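PDB 5DZS: shikimate dehydrogenase (NADP(+)) from Peptoclostridium difficile, which probably catalyses the reversible NADPH-linked reduction of 3-dehydroshikimate to shikimate, the fourth of seven steps on the pathway to chorismate. Local coordinates for residues B[207-212]-B[233-238]. Residues are numbered along the deposited sequence; the frame is centred on the assembly and turned at random.
Sequences IDLIYN and LYMLVG
Tyr211 lays one face of its ring along the side chain of Leu233, just beyond the C-terminal end of strand 205-208 in the parallel, Rossmann-type sheet of the NADP-binding domain. Residues 209-212 are the loop leaving that strand, while residues 233-238 open helix 233-248. Leu233 CB makes a CH-pi contact over the ring, 4.0 Å from its centroid and 25° off the normal. With CG anti to the backbone N (chi1 -175°), the leucine runs beside the tyrosine in the same direction: Leu233 CD1 lies 4.0 Å from Tyr211 CD2, and Leu233 CD2 is as close to Tyr211 CZ. A branched aliphatic chain suits this place because its two methyls spread over a flat ring; Phe268 meets the same ring edge-to-face. At the root of the tyrosine, Leu236 CD1 packs 3.8 Å from Tyr211 CB, and the Leu236 side chain also touches Val15, a predicted shikimate-binding residue. The apolar contacts join the start of the helix to this loop, in which Tyr211 and Leu209 are predicted to bind shikimate and NADP(+) respectively. Asp208 shapes the loop through an Asx turn: its OD1, which also accepts a hydrogen bond from Asn180, takes the backbone N of Ile210 at 3.1 Å. Two residues after Leu233, the extended, unbranched Met235 reaches across to Leu209, its SD resting 3.8 Å from Leu209 CD2.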
ATOM      1  N   ILE B 207       4.883  15.274 -24.283  1.00 35.81           N
ATOM      2  CA  ILE B 207       4.746  15.114 -22.844  1.00 35.43           C
ATOM      3  C   ILE B 207       6.103  15.383 -22.221  1.00 34.58           C
ATOM      4  O   ILE B 207       7.093  14.749 -22.575  1.00 34.00           O
ATOM      5  CB  ILE B 207       4.258  13.703 -22.462  1.00 35.07           C
ATOM      6  CG1 ILE B 207       2.881  13.455 -23.097  1.00 39.48           C
ATOM      7  CG2 ILE B 207       4.206  13.550 -20.943  1.00 34.58           C
ATOM      8  CD1 ILE B 207       2.379  12.039 -22.944  1.00 42.49           C
ATOM      9  N   ASP B 208       6.156  16.339 -21.303  1.00 32.30           N
ATOM     10  CA  ASP B 208       7.418  16.645 -20.633  1.00 32.14           C
ATOM     11  C   ASP B 208       7.277  16.318 -19.155  1.00 33.59           C
ATOM     12  O   ASP B 208       6.413  16.861 -18.495  1.00 33.65           O
ATOM     13  CB  ASP B 208       7.782  18.124 -20.837  1.00 33.83           C
ATOM     14  CG  ASP B 208       9.248  18.423 -20.521  1.00 34.38           C
ATOM     15  OD1 ASP B 208       9.950  17.535 -19.974  1.00 33.75           O
ATOM     16  OD2 ASP B 208       9.700  19.540 -20.847  1.00 41.21           O
ATOM     17  N   LEU B 209       8.117  15.430 -18.638  1.00 30.60           N
ATOM     18  CA  LEU B 209       8.030  15.076 -17.219  1.00 29.82           C
ATOM     19  C   LEU B 209       8.589  16.179 -16.332  1.00 33.27           C
ATOM     20  O   LEU B 209       8.348  16.192 -15.118  1.00 31.72           O
ATOM     21  CB  LEU B 209       8.708  13.739 -16.934  1.00 30.10           C
ATOM     22  CG  LEU B 209       8.154  12.539 -17.710  1.00 31.43           C
ATOM     23  CD1 LEU B 209       8.769  11.232 -17.224  1.00 31.74           C
ATOM     24  CD2 LEU B 209       6.631  12.479 -17.651  1.00 34.34           C
ATOM     25  N   ILE B 210       9.322  17.107 -16.929  1.00 36.10           N
ATOM     26  CA  ILE B 210       9.879  18.229 -16.195  1.00 37.20           C
ATOM     27  C   ILE B 210       8.800  19.252 -15.908  1.00 38.58           C
ATOM     28  O   ILE B 210       7.848  19.420 -16.676  1.00 38.05           O
ATOM     29  CB  ILE B 210      10.981  18.944 -17.013  1.00 42.27           C
ATOM     30  CG1 ILE B 210      12.144  17.988 -17.323  1.00 43.94           C
ATOM     31  CG2 ILE B 210      11.478  20.187 -16.289  1.00 44.34           C
ATOM     32  CD1 ILE B 210      12.825  17.394 -16.104  1.00 46.96           C
ATOM     33  N   TYR B 211       8.930  19.915 -14.772  1.00 39.96           N
ATOM     34  CA  TYR B 211       8.047  21.013 -14.460  1.00 41.46           C
ATOM     35  C   TYR B 211       8.880  22.207 -14.035  1.00 45.80           C
ATOM     36  O   TYR B 211       9.736  22.096 -13.161  1.00 46.65           O
ATOM     37  CB  TYR B 211       7.044  20.704 -13.349  1.00 39.75           C
ATOM     38  CG  TYR B 211       6.328  21.976 -12.957  1.00 41.57           C
ATOM     39  CD1 TYR B 211       5.413  22.569 -13.824  1.00 41.86           C
ATOM     40  CD2 TYR B 211       6.609  22.620 -11.757  1.00 43.40           C
ATOM     41  CE1 TYR B 211       4.772  23.748 -13.496  1.00 43.45           C
ATOM     42  CE2 TYR B 211       5.976  23.802 -11.419  1.00 45.89           C
ATOM     43  CZ  TYR B 211       5.061  24.364 -12.293  1.00 46.82           C
ATOM     44  OH  TYR B 211       4.424  25.536 -11.954  1.00 51.70           O
ATOM     45  N   ASN B 212       8.633  23.335 -14.687  1.00 50.09           N
ATOM     46  CA  ASN B 212       9.260  24.587 -14.318  1.00 54.92           C
ATOM     47  C   ASN B 212       8.241  25.704 -14.560  1.00 55.75           C
ATOM     48  O   ASN B 212       7.628  25.779 -15.632  1.00 52.25           O
ATOM     49  CB  ASN B 212      10.575  24.824 -15.074  1.00 60.08           C
ATOM     50  CG  ASN B 212      10.398  24.853 -16.575  1.00 66.93           C
ATOM     51  OD1 ASN B 212       9.379  24.411 -17.105  1.00 77.17           O
ATOM     52  ND2 ASN B 212      11.405  25.367 -17.274  1.00 69.14           N
ATOM     53  N   LEU B 233       3.697  18.711 -13.904  1.00 27.74           N
ATOM     54  CA  LEU B 233       3.186  19.064 -12.564  1.00 27.02           C
ATOM     55  C   LEU B 233       2.125  18.116 -12.017  1.00 25.09           C
ATOM     56  O   LEU B 233       2.182  17.725 -10.847  1.00 23.60           O
ATOM     57  CB  LEU B 233       2.695  20.511 -12.518  1.00 29.05           C
ATOM     58  CG  LEU B 233       2.252  21.022 -11.142  1.00 29.60           C
ATOM     59  CD1 LEU B 233       3.367  20.938 -10.100  1.00 31.04           C
ATOM     60  CD2 LEU B 233       1.742  22.451 -11.268  1.00 32.33           C
ATOM     61  N   TYR B 234       1.158  17.724 -12.831  1.00 26.34           N
ATOM     62  CA  TYR B 234       0.107  16.850 -12.316  1.00 25.27           C
ATOM     63  C   TYR B 234       0.700  15.543 -11.792  1.00 25.29           C
ATOM     64  O   TYR B 234       0.292  15.024 -10.754  1.00 24.54           O
ATOM     65  CB  TYR B 234      -0.949  16.581 -13.402  1.00 26.48           C
ATOM     66  CG  TYR B 234      -2.236  15.999 -12.890  1.00 28.16           C
ATOM     67  CD1 TYR B 234      -3.206  16.823 -12.336  1.00 29.63           C
ATOM     68  CD2 TYR B 234      -2.494  14.636 -12.959  1.00 27.28           C
ATOM     69  CE1 TYR B 234      -4.394  16.309 -11.872  1.00 31.08           C
ATOM     70  CE2 TYR B 234      -3.697  14.113 -12.491  1.00 31.42           C
ATOM     71  CZ  TYR B 234      -4.635  14.956 -11.954  1.00 29.65           C
ATOM     72  OH  TYR B 234      -5.854  14.498 -11.475  1.00 35.34           O
ATOM     73  N   MET B 235       1.662  15.005 -12.528  1.00 23.93           N
ATOM     74  CA  MET B 235       2.327  13.776 -12.139  1.00 24.97           C
ATOM     75  C   MET B 235       3.088  13.988 -10.837  1.00 24.60           C
ATOM     76  O   MET B 235       3.071  13.141  -9.943  1.00 22.01           O
ATOM     77  CB  MET B 235       3.258  13.302 -13.247  1.00 26.88           C
ATOM     78  CG  MET B 235       4.079  12.100 -12.888  1.00 27.71           C
ATOM     79  SD  MET B 235       4.833  11.488 -14.397  1.00 31.13           S
ATOM     80  CE  MET B 235       5.952  10.255 -13.725  1.00 30.93           C
ATOM     81  N   LEU B 236       3.752  15.127 -10.708  1.00 22.67           N
ATOM     82  CA  LEU B 236       4.492  15.391  -9.473  1.00 22.63           C
ATOM     83  C   LEU B 236       3.562  15.409  -8.249  1.00 21.26           C
ATOM     84  O   LEU B 236       3.904  14.938  -7.174  1.00 21.21           O
ATOM     85  CB  LEU B 236       5.258  16.714  -9.552  1.00 25.32           C
ATOM     86  CG  LEU B 236       6.447  16.759 -10.508  1.00 28.80           C
ATOM     87  CD1 LEU B 236       7.053  18.149 -10.525  1.00 29.98           C
ATOM     88  CD2 LEU B 236       7.502  15.720 -10.137  1.00 29.38           C
ATOM     89  N   VAL B 237       2.392  16.005  -8.387  1.00 19.64           N
ATOM     90  CA  VAL B 237       1.461  16.056  -7.271  1.00 19.42           C
ATOM     91  C   VAL B 237       0.917  14.650  -6.990  1.00 19.31           C
ATOM     92  O   VAL B 237       0.829  14.222  -5.837  1.00 19.69           O
ATOM     93  CB  VAL B 237       0.321  17.068  -7.539  1.00 21.19           C
ATOM     94  CG1 VAL B 237      -0.649  17.062  -6.370  1.00 21.73           C
ATOM     95  CG2 VAL B 237       0.874  18.462  -7.735  1.00 21.36           C
ATOM     96  N   GLY B 238       0.540  13.921  -8.032  1.00 20.24           N
ATOM     97  CA  GLY B 238       0.044  12.556  -7.812  1.00 20.57           C
ATOM     98  C   GLY B 238       1.058  11.663  -7.151  1.00 21.17           C
ATOM     99  O   GLY B 238       0.706  10.890  -6.246  1.00 20.95           O
TER